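Local coordinates for trehalose synthase regulatory protein (Candida albicans, PDB 5HUS), which is probably a regulatory subunit of the trehalose synthase complex, contributing a C-terminal domain of the trehalose-phosphatase family with a HAD-like fold, at residues K155-S158 with E159-R163; G169-I172 with Q173-T177; E125-K128 with L129-K133. All coordinates share one frame; numbering follows the deposited sequence.

Contact 1 (K155-S158 with E159-R163)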
ATOM      1  N   LYS A 155     -17.357  -5.624 -17.711  1.00 35.35           N
ATOM      2  CA  LYS A 155     -18.574  -5.223 -18.407  1.00 34.88           C
ATOM      3  C   LYS A 155     -19.834  -5.783 -17.751  1.00 38.13           C
ATOM      4  O   LYS A 155     -20.935  -5.292 -18.000  1.00 42.18           O
ATOM      5  CB  LYS A 155     -18.512  -5.659 -19.874  1.00 31.92           C
ATOM      6  CG  LYS A 155     -19.537  -4.969 -20.771  1.00 37.82           C
ATOM      7  CD  LYS A 155     -19.531  -5.552 -22.176  1.00 45.26           C
ATOM      8  CE  LYS A 155     -20.740  -5.077 -22.974  1.00 39.83           C
ATOM      9  NZ  LYS A 155     -20.994  -5.939 -24.161  1.00 55.37           N
ATOM     10  N   SER A 156     -19.680  -6.804 -16.911  1.00 30.14           N
ATOM     11  CA  SER A 156     -20.834  -7.394 -16.234  1.00 29.81           C
ATOM     12  C   SER A 156     -21.513  -6.363 -15.341  1.00 35.01           C
ATOM     13  O   SER A 156     -22.711  -6.454 -15.072  1.00 37.46           O
ATOM     14  CB  SER A 156     -20.424  -8.617 -15.408  1.00 40.05           C
ATOM     15  OG  SER A 156     -19.829  -8.235 -14.178  1.00 35.18           O
ATOM     16  N   PHE A 157     -20.736  -5.378 -14.899  1.00 30.32           N
ATOM     17  CA  PHE A 157     -21.220  -4.339 -13.995  1.00 34.67           C
ATOM     18  C   PHE A 157     -22.214  -3.416 -14.688  1.00 43.11           C
ATOM     19  O   PHE A 157     -23.137  -2.900 -14.056  1.00 40.20           O
ATOM     20  CB  PHE A 157     -20.048  -3.526 -13.447  1.00 33.12           C
ATOM     21  CG  PHE A 157     -20.388  -2.701 -12.239  1.00 37.84           C
ATOM     22  CD1 PHE A 157     -20.527  -3.299 -10.997  1.00 48.60           C
ATOM     23  CD2 PHE A 157     -20.548  -1.328 -12.340  1.00 51.14           C
ATOM     24  CE1 PHE A 157     -20.831  -2.543  -9.877  1.00 52.15           C
ATOM     25  CE2 PHE A 157     -20.851  -0.567 -11.223  1.00 49.01           C
ATOM     26  CZ  PHE A 157     -20.992  -1.175  -9.991  1.00 52.82           C
ATOM     27  N   SER A 158     -22.013  -3.195 -15.983  1.00 36.26           N
ATOM     28  CA  SER A 158     -22.914  -2.343 -16.749  1.00 30.10           C
ATOM     29  C   SER A 158     -24.073  -3.162 -17.319  1.00 36.28           C
ATOM     30  O   SER A 158     -25.198  -2.674 -17.421  1.00 36.28           O
ATOM     31  CB  SER A 158     -22.151  -1.621 -17.867  1.00 35.33           C
ATOM     32  OG  SER A 158     -21.408  -2.529 -18.660  1.00 39.65           O
ATOM     33  N   GLU A 159     -23.796  -4.412 -17.675  1.00 32.23           N
ATOM     34  CA  GLU A 159     -24.826  -5.309 -18.195  1.00 34.17           C
ATOM     35  C   GLU A 159     -25.915  -5.589 -17.159  1.00 39.07           C
ATOM     36  O   GLU A 159     -27.095  -5.697 -17.501  1.00 34.68           O
ATOM     37  CB  GLU A 159     -24.195  -6.621 -18.671  1.00 43.26           C
ATOM     38  CG  GLU A 159     -23.442  -6.494 -19.987  1.00 49.62           C
ATOM     39  CD  GLU A 159     -24.354  -6.125 -21.143  1.00 51.17           C
ATOM     40  OE1 GLU A 159     -25.359  -6.836 -21.358  1.00 57.87           O
ATOM     41  OE2 GLU A 159     -24.072  -5.120 -21.830  1.00 47.35           O
ATOM     42  N   ASP A 160     -25.513  -5.707 -15.898  1.00 29.08           N
ATOM     43  CA  ASP A 160     -26.452  -5.855 -14.789  1.00 29.20           C
ATOM     44  C   ASP A 160     -25.698  -5.647 -13.479  1.00 34.92           C
ATOM     45  O   ASP A 160     -25.078  -6.572 -12.961  1.00 32.19           O
ATOM     46  CB  ASP A 160     -27.132  -7.228 -14.810  1.00 34.33           C
ATOM     47  CG  ASP A 160     -28.300  -7.328 -13.827  1.00 46.84           C
ATOM     48  OD1 ASP A 160     -28.377  -6.514 -12.884  1.00 42.83           O
ATOM     49  OD2 ASP A 160     -29.144  -8.232 -13.998  1.00 61.74           O
ATOM     50  N   ARG A 161     -25.754  -4.428 -12.953  1.00 33.08           N
ATOM     51  CA  ARG A 161     -24.992  -4.080 -11.759  1.00 33.42           C
ATOM     52  C   ARG A 161     -25.392  -4.941 -10.563  1.00 39.55           C
ATOM     53  O   ARG A 161     -24.547  -5.321  -9.750  1.00 38.43           O
ATOM     54  CB  ARG A 161     -25.172  -2.597 -11.432  1.00 42.03           C
ATOM     55  CG  ARG A 161     -24.338  -2.116 -10.258  1.00 53.82           C
ATOM     56  CD  ARG A 161     -24.481  -0.617 -10.070  1.00 52.48           C
ATOM     57  NE  ARG A 161     -25.875  -0.204 -10.179  1.00 53.86           N
ATOM     58  CZ  ARG A 161     -26.754  -0.273  -9.186  1.00 64.48           C
ATOM     59  NH1 ARG A 161     -26.386  -0.741  -7.998  1.00 63.34           N
ATOM     60  NH2 ARG A 161     -28.004   0.124  -9.380  1.00 69.96           N
ATOM     61  N   GLU A 162     -26.678  -5.257 -10.473  1.00 38.20           N
ATOM     62  CA  GLU A 162     -27.204  -6.051  -9.367  1.00 37.93           C
ATOM     63  C   GLU A 162     -26.664  -7.478  -9.392  1.00 36.53           C
ATOM     64  O   GLU A 162     -26.234  -8.005  -8.369  1.00 40.79           O
ATOM     65  CB  GLU A 162     -28.734  -6.069  -9.406  1.00 47.30           C
ATOM     66  CG  GLU A 162     -29.391  -5.654  -8.100  1.00 58.23           C
ATOM     67  CD  GLU A 162     -28.991  -4.258  -7.665  1.00 66.19           C
ATOM     68  OE1 GLU A 162     -29.268  -3.296  -8.416  1.00 60.21           O
ATOM     69  OE2 GLU A 162     -28.396  -4.123  -6.575  1.00 53.90           O
ATOM     70  N   ARG A 163     -26.693  -8.101 -10.565  1.00 39.59           N
ATOM     71  CA  ARG A 163     -26.160  -9.451 -10.725  1.00 43.10           C
ATOM     72  C   ARG A 163     -24.662  -9.472 -10.444  1.00 40.87           C
ATOM     73  O   ARG A 163     -24.151 -10.394  -9.804  1.00 40.69           O
ATOM     74  CB  ARG A 163     -26.435  -9.980 -12.131  1.00 39.06           C
ATOM     75  CG  ARG A 163     -25.832 -11.348 -12.395  1.00 37.87           C
ATOM     76  CD  ARG A 163     -25.923 -11.731 -13.860  1.00 44.94           C
ATOM     77  NE  ARG A 163     -25.324 -13.039 -14.108  1.00 42.00           N
ATOM     78  CZ  ARG A 163     -25.286 -13.632 -15.297  1.00 57.88           C
ATOM     79  NH1 ARG A 163     -25.814 -13.034 -16.358  1.00 56.76           N
ATOM     80  NH2 ARG A 163     -24.720 -14.825 -15.426  1.00 51.30           N
TER
HETATM   81  O   HOH W   1     -22.758  -2.884 -21.003  1.00 45.32           O

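Contact 2 (G169-I172 with Q173-T177)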
ATOM      1  N   GLY A 169     -20.257 -10.458  -4.164  1.00 33.75           N
ATOM      2  CA  GLY A 169     -20.516 -10.693  -2.750  1.00 26.87           C
ATOM      3  C   GLY A 169     -20.519 -12.179  -2.434  1.00 32.43           C
ATOM      4  O   GLY A 169     -20.032 -12.608  -1.384  1.00 30.82           O
ATOM      5  N   GLU A 170     -21.064 -12.967  -3.357  1.00 29.13           N
ATOM      6  CA  GLU A 170     -21.092 -14.417  -3.220  1.00 33.05           C
ATOM      7  C   GLU A 170     -19.669 -14.973  -3.209  1.00 32.72           C
ATOM      8  O   GLU A 170     -19.335 -15.865  -2.425  1.00 30.98           O
ATOM      9  CB  GLU A 170     -21.908 -15.032  -4.361  1.00 31.19           C
ATOM     10  CG  GLU A 170     -22.208 -16.504  -4.218  1.00 32.41           C
ATOM     11  CD  GLU A 170     -21.064 -17.389  -4.673  1.00 35.82           C
ATOM     12  OE1 GLU A 170     -20.406 -17.046  -5.680  1.00 38.60           O
ATOM     13  OE2 GLU A 170     -20.822 -18.426  -4.016  1.00 43.38           O
ATOM     14  N   THR A 171     -18.840 -14.423  -4.090  1.00 28.94           N
ATOM     15  CA  THR A 171     -17.451 -14.832  -4.238  1.00 26.70           C
ATOM     16  C   THR A 171     -16.626 -14.493  -3.003  1.00 23.06           C
ATOM     17  O   THR A 171     -15.783 -15.281  -2.567  1.00 26.80           O
ATOM     18  CB  THR A 171     -16.825 -14.172  -5.480  1.00 29.41           C
ATOM     19  OG1 THR A 171     -17.554 -14.581  -6.647  1.00 31.50           O
ATOM     20  CG2 THR A 171     -15.367 -14.575  -5.634  1.00 26.89           C
ATOM     21  N   ILE A 172     -16.875 -13.317  -2.435  1.00 24.85           N
ATOM     22  CA  ILE A 172     -16.239 -12.927  -1.182  1.00 22.22           C
ATOM     23  C   ILE A 172     -16.535 -13.932  -0.062  1.00 31.15           C
ATOM     24  O   ILE A 172     -15.629 -14.341   0.670  1.00 25.00           O
ATOM     25  CB  ILE A 172     -16.691 -11.521  -0.753  1.00 23.78           C
ATOM     26  CG1 ILE A 172     -16.046 -10.470  -1.662  1.00 30.09           C
ATOM     27  CG2 ILE A 172     -16.323 -11.262   0.698  1.00 26.66           C
ATOM     28  CD1 ILE A 172     -16.562  -9.076  -1.437  1.00 29.30           C
ATOM     29  N   GLN A 173     -17.796 -14.341   0.064  1.00 32.80           N
ATOM     30  CA  GLN A 173     -18.173 -15.314   1.092  1.00 26.24           C
ATOM     31  C   GLN A 173     -17.503 -16.662   0.848  1.00 26.77           C
ATOM     32  O   GLN A 173     -16.998 -17.289   1.780  1.00 33.19           O
ATOM     33  CB  GLN A 173     -19.694 -15.488   1.153  1.00 27.20           C
ATOM     34  CG  GLN A 173     -20.142 -16.554   2.151  1.00 31.87           C
ATOM     35  CD  GLN A 173     -21.635 -16.524   2.416  1.00 37.64           C
ATOM     36  OE1 GLN A 173     -22.362 -15.699   1.858  1.00 39.04           O
ATOM     37  NE2 GLN A 173     -22.102 -17.426   3.275  1.00 39.40           N
ATOM     38  N   HIS A 174     -17.506 -17.094  -0.410  1.00 26.17           N
ATOM     39  CA  HIS A 174     -16.880 -18.349  -0.837  1.00 27.27           C
ATOM     40  C   HIS A 174     -15.389 -18.374  -0.475  1.00 33.17           C
ATOM     41  O   HIS A 174     -14.917 -19.282   0.215  1.00 26.53           O
ATOM     42  CB  HIS A 174     -17.092 -18.531  -2.347  1.00 28.42           C
ATOM     43  CG  HIS A 174     -16.571 -19.822  -2.905  1.00 24.89           C
ATOM     44  ND1 HIS A 174     -16.813 -20.210  -4.207  1.00 27.12           N
ATOM     45  CD2 HIS A 174     -15.822 -20.805  -2.356  1.00 28.72           C
ATOM     46  CE1 HIS A 174     -16.233 -21.374  -4.433  1.00 29.65           C
ATOM     47  NE2 HIS A 174     -15.624 -21.758  -3.325  1.00 27.48           N
ATOM     48  N   ILE A 175     -14.654 -17.366  -0.930  1.00 26.90           N
ATOM     49  CA  ILE A 175     -13.225 -17.281  -0.640  1.00 25.25           C
ATOM     50  C   ILE A 175     -12.930 -17.159   0.854  1.00 25.58           C
ATOM     51  O   ILE A 175     -12.021 -17.815   1.369  1.00 26.36           O
ATOM     52  CB  ILE A 175     -12.590 -16.094  -1.390  1.00 25.65           C
ATOM     53  CG1 ILE A 175     -12.632 -16.358  -2.894  1.00 25.17           C
ATOM     54  CG2 ILE A 175     -11.160 -15.859  -0.925  1.00 25.29           C
ATOM     55  CD1 ILE A 175     -12.329 -15.140  -3.740  1.00 20.99           C
ATOM     56  N   ASN A 176     -13.692 -16.333   1.563  1.00 24.86           N
ATOM     57  CA  ASN A 176     -13.416 -16.139   2.979  1.00 24.03           C
ATOM     58  C   ASN A 176     -13.707 -17.400   3.775  1.00 29.55           C
ATOM     59  O   ASN A 176     -12.958 -17.740   4.683  1.00 26.27           O
ATOM     60  CB  ASN A 176     -14.207 -14.956   3.533  1.00 23.71           C
ATOM     61  CG  ASN A 176     -13.618 -13.628   3.105  1.00 26.91           C
ATOM     62  OD1 ASN A 176     -12.476 -13.572   2.652  1.00 27.51           O
ATOM     63  ND2 ASN A 176     -14.387 -12.558   3.247  1.00 29.45           N
ATOM     64  N   THR A 177     -14.772 -18.108   3.417  1.00 22.99           N
ATOM     65  CA  THR A 177     -15.099 -19.348   4.122  1.00 24.69           C
ATOM     66  C   THR A 177     -13.948 -20.347   4.006  1.00 26.77           C
ATOM     67  O   THR A 177     -13.540 -20.958   4.995  1.00 31.85           O
ATOM     68  CB  THR A 177     -16.388 -19.990   3.576  1.00 28.62           C
ATOM     69  OG1 THR A 177     -17.481 -19.073   3.713  1.00 32.03           O
ATOM     70  CG2 THR A 177     -16.708 -21.281   4.333  1.00 32.79           C
TER

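Contact 3 (E125-K128 with L129-K133)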
ATOM      1  N   GLU A 125      -5.210 -22.448  -6.200  1.00 21.52           N
ATOM      2  CA  GLU A 125      -6.578 -22.713  -5.765  1.00 33.49           C
ATOM      3  C   GLU A 125      -7.434 -21.458  -5.867  1.00 27.05           C
ATOM      4  O   GLU A 125      -8.574 -21.509  -6.330  1.00 26.74           O
ATOM      5  CB  GLU A 125      -6.600 -23.243  -4.331  1.00 32.24           C
ATOM      6  CG  GLU A 125      -5.886 -24.572  -4.142  1.00 43.82           C
ATOM      7  CD  GLU A 125      -6.516 -25.696  -4.944  1.00 66.96           C
ATOM      8  OE1 GLU A 125      -7.762 -25.730  -5.057  1.00 54.98           O
ATOM      9  OE2 GLU A 125      -5.764 -26.546  -5.466  1.00 58.59           O
ATOM     10  N   ILE A 126      -6.879 -20.329  -5.436  1.00 26.10           N
ATOM     11  CA  ILE A 126      -7.594 -19.060  -5.503  1.00 21.79           C
ATOM     12  C   ILE A 126      -7.894 -18.672  -6.947  1.00 24.15           C
ATOM     13  O   ILE A 126      -9.018 -18.282  -7.271  1.00 26.78           O
ATOM     14  CB  ILE A 126      -6.793 -17.931  -4.817  1.00 19.70           C
ATOM     15  CG1 ILE A 126      -6.594 -18.260  -3.338  1.00 25.27           C
ATOM     16  CG2 ILE A 126      -7.507 -16.595  -4.980  1.00 20.97           C
ATOM     17  CD1 ILE A 126      -5.657 -17.305  -2.607  1.00 26.37           C
ATOM     18  N   VAL A 127      -6.893 -18.795  -7.815  1.00 23.07           N
ATOM     19  CA  VAL A 127      -7.052 -18.441  -9.223  1.00 22.19           C
ATOM     20  C   VAL A 127      -8.119 -19.300  -9.903  1.00 25.52           C
ATOM     21  O   VAL A 127      -8.957 -18.790 -10.652  1.00 27.88           O
ATOM     22  CB  VAL A 127      -5.726 -18.581  -9.987  1.00 25.60           C
ATOM     23  CG1 VAL A 127      -5.963 -18.469 -11.485  1.00 31.30           C
ATOM     24  CG2 VAL A 127      -4.743 -17.508  -9.527  1.00 25.34           C
ATOM     25  N   LYS A 128      -8.084 -20.598  -9.626  1.00 27.52           N
ATOM     26  CA  LYS A 128      -9.051 -21.539 -10.180  1.00 29.25           C
ATOM     27  C   LYS A 128     -10.470 -21.173  -9.750  1.00 28.12           C
ATOM     28  O   LYS A 128     -11.398 -21.168 -10.563  1.00 30.57           O
ATOM     29  CB  LYS A 128      -8.709 -22.964  -9.741  1.00 31.62           C
ATOM     30  CG  LYS A 128      -9.566 -24.044 -10.381  1.00 43.15           C
ATOM     31  CD  LYS A 128      -8.710 -25.223 -10.819  1.00 46.25           C
ATOM     32  CE  LYS A 128      -9.569 -26.404 -11.231  1.00 52.91           C
ATOM     33  NZ  LYS A 128     -10.362 -26.912 -10.080  1.00 49.24           N
ATOM     34  N   LEU A 129     -10.622 -20.847  -8.472  1.00 26.57           N
ATOM     35  CA  LEU A 129     -11.909 -20.437  -7.924  1.00 27.81           C
ATOM     36  C   LEU A 129     -12.420 -19.178  -8.632  1.00 35.98           C
ATOM     37  O   LEU A 129     -13.561 -19.138  -9.097  1.00 29.55           O
ATOM     38  CB  LEU A 129     -11.787 -20.211  -6.413  1.00 24.55           C
ATOM     39  CG  LEU A 129     -13.040 -20.000  -5.556  1.00 29.36           C
ATOM     40  CD1 LEU A 129     -12.740 -20.360  -4.112  1.00 36.28           C
ATOM     41  CD2 LEU A 129     -13.550 -18.563  -5.638  1.00 29.26           C
ATOM     42  N   VAL A 130     -11.571 -18.160  -8.729  1.00 24.77           N
ATOM     43  CA  VAL A 130     -11.961 -16.912  -9.381  1.00 29.72           C
ATOM     44  C   VAL A 130     -12.301 -17.135 -10.852  1.00 30.50           C
ATOM     45  O   VAL A 130     -13.266 -16.565 -11.367  1.00 28.94           O
ATOM     46  CB  VAL A 130     -10.857 -15.843  -9.263  1.00 29.04           C
ATOM     47  CG1 VAL A 130     -11.218 -14.607 -10.075  1.00 28.20           C
ATOM     48  CG2 VAL A 130     -10.640 -15.478  -7.801  1.00 26.78           C
ATOM     49  N   GLU A 131     -11.530 -17.985 -11.524  1.00 27.26           N
ATOM     50  CA  GLU A 131     -11.760 -18.234 -12.946  1.00 28.70           C
ATOM     51  C   GLU A 131     -13.117 -18.899 -13.183  1.00 33.31           C
ATOM     52  O   GLU A 131     -13.775 -18.624 -14.186  1.00 33.85           O
ATOM     53  CB  GLU A 131     -10.626 -19.081 -13.535  1.00 30.28           C
ATOM     54  CG  GLU A 131      -9.380 -18.263 -13.880  1.00 24.13           C
ATOM     55  CD  GLU A 131      -8.217 -19.117 -14.353  1.00 36.36           C
ATOM     56  OE1 GLU A 131      -8.208 -20.334 -14.072  1.00 40.62           O
ATOM     57  OE2 GLU A 131      -7.309 -18.566 -15.006  1.00 35.69           O
ATOM     58  N   SER A 132     -13.543 -19.743 -12.246  1.00 32.61           N
ATOM     59  CA  SER A 132     -14.842 -20.409 -12.347  1.00 34.37           C
ATOM     60  C   SER A 132     -15.995 -19.420 -12.177  1.00 37.97           C
ATOM     61  O   SER A 132     -17.085 -19.630 -12.711  1.00 34.99           O
ATOM     62  CB  SER A 132     -14.961 -21.534 -11.314  1.00 35.33           C
ATOM     63  OG  SER A 132     -15.160 -21.020 -10.008  1.00 46.19           O
ATOM     64  N   LYS A 133     -15.757 -18.348 -11.427  1.00 28.64           N
ATOM     65  CA  LYS A 133     -16.743 -17.284 -11.292  1.00 28.35           C
ATOM     66  C   LYS A 133     -16.833 -16.490 -12.586  1.00 34.60           C
ATOM     67  O   LYS A 133     -17.918 -16.083 -13.002  1.00 30.94           O
ATOM     68  CB  LYS A 133     -16.393 -16.345 -10.135  1.00 32.93           C
ATOM     69  CG  LYS A 133     -16.239 -17.026  -8.787  1.00 31.18           C
ATOM     70  CD  LYS A 133     -17.514 -17.737  -8.362  1.00 40.02           C
ATOM     71  CE  LYS A 133     -17.360 -18.338  -6.970  1.00 33.69           C
ATOM     72  NZ  LYS A 133     -18.572 -19.099  -6.557  1.00 34.42           N
TER

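Contact 1 (K155-S158 with E159-R163)
The carbonyl oxygen of K155 takes three donors at once: the backbone N of E159, the backbone N of S158 and the hydroxyl of S158. The N of E159 arrives nearly along the C=O axis, at 3.0 Å from K155 O. S158 OG donates from a more bent direction, 2.9 Å from the same K155 O, with a C=O...OG angle of 125°; chi1 of 52° sets this hydroxyl between its own N and carbonyl carbon, which brings it back to the carbonyl three residues earlier. A water then donates both to S158 OG and to E159 OE2, 2.7 Å from each. The carboxylate of E159 is folded back by its bend at chi2, and E159 OE2 lies 3.5 Å from K155 CE and 3.9 Å from K155 NZ, the latter a long salt bridge.

The chain here makes a short helix, 156-159, and breaks direction at D160, which leaves helical angles and serves as N-cap of helix 161-179. OD1 of D160 accepts weak bonds from the N atoms of E162 and R163, while D160 N still closes the first helix on S156 O. Across the break, R161 lies alongside F157, pointing the same way. Its CG sits over one face of the ring, 3.8 Å from the centroid and displaced toward the rim, a CH-pi contact, with CD continuing past CZ. The guanidinium plane stands 66° from that of the ring, not stacked on it. F157 also packs on S164 and L165 of the longer helix, and S156 OG bonds to A153 O and S164 OG.

Contact 2 (G169-I172 with Q173-T177)
T171 and I175, one turn apart on helix 161-179, lie side by side and point the same way, meeting through their methyls: T171 CG2 stands 3.6 Å from I175 CD1. Chi1 of -60° in T171 swings CG2 opposite the backbone N and sets OG1 beside it, where OG1 is hydrogen-bonded to T167 O. In I175 the CG1 branch runs close past the T171 carbonyl, 3.3 Å from CG1 to T171 O, and carries CD1 on to the threonine methyl.

I172 and N176 repeat this spacing on the next flank. I172 CG2 touches the amide of N176, 3.5 Å from ND2, while OD1 of that amide accepts from A186 N. E170 and H174 also run alongside each other, but loosely: OE2 of the glutamate comes no nearer than 4.1 Å to CB of H174, and the carboxylate and imidazole planes are 54° apart. Further on, T177 OG1 donates to Q173 O at 2.7 Å, meeting it from the face opposite T177 N.

Regular i to i+4 backbone bonds join the two turns, the straightest from I175 N to T171 O. Helix 161-179 lies beside helix 116-136, both packed on the four-stranded antiparallel sheet: K133 NZ makes a salt bridge to E170 OE1 and a hydrogen bond to H174 ND1, while I172 and I175 rest on strands 184-189 and 192-197.

Contact 3 (E125-K128 with L129-K133)
V127 and E131 lie side by side on helix 116-136 and point the same way, the valine methyl CG1 set against the carboxylate end of the glutamate at 3.7 Å from CD. V127 holds CG1 opposite its backbone N (chi1 169°), while E131 sends CG out beside its own N and then runs extended, which carries the chain past the V127 carbonyl, CG 3.3 Å from V127 O, before its carboxylate reaches the methyl.

On another flank I126 and V130 approach loosely through their CG2 methyls, 4.4 Å apart. V130 CG2 comes nearer to the carbonyl, 3.3 Å from I126 O. S132 turns its hydroxyl back along the helix to donate to L129 O at 2.6 Å, and K133 N also donates to this oxygen. Ordinary i to i+4 backbone bonds link the turns, the shortest from E131 N to V127 O.

Different flanks of this helix meet different neighbours. I126 and V130 pack on V149 of strand 149-152, with C142 and F151 also touching V130 and A144 touching V127; L129 leans on H174 and I175 of helix 161-179, and E125 on F179.

In the fold
Along the chain contact 3 comes first, on helix 116-136; strands 141-144 and 149-152 follow, then contact 1 at the break into helix 161-179, and contact 2 further down that same helix. Contacts 2 and 3 have centres about 11 Å apart and touch directly through side chains of the two helices. Contact 1 stands apart at the surface, its centre about 18 Å from that of contact 2 and 20 Å from that of contact 3. Contacts 2 and 3 lie in a two-helix layer packed on the four-stranded antiparallel sheet, and contact 1 at the entrance to one of its helices. This unit is separate from the large mixed sheet, consistent with a cap module inserted in a HAD-type core.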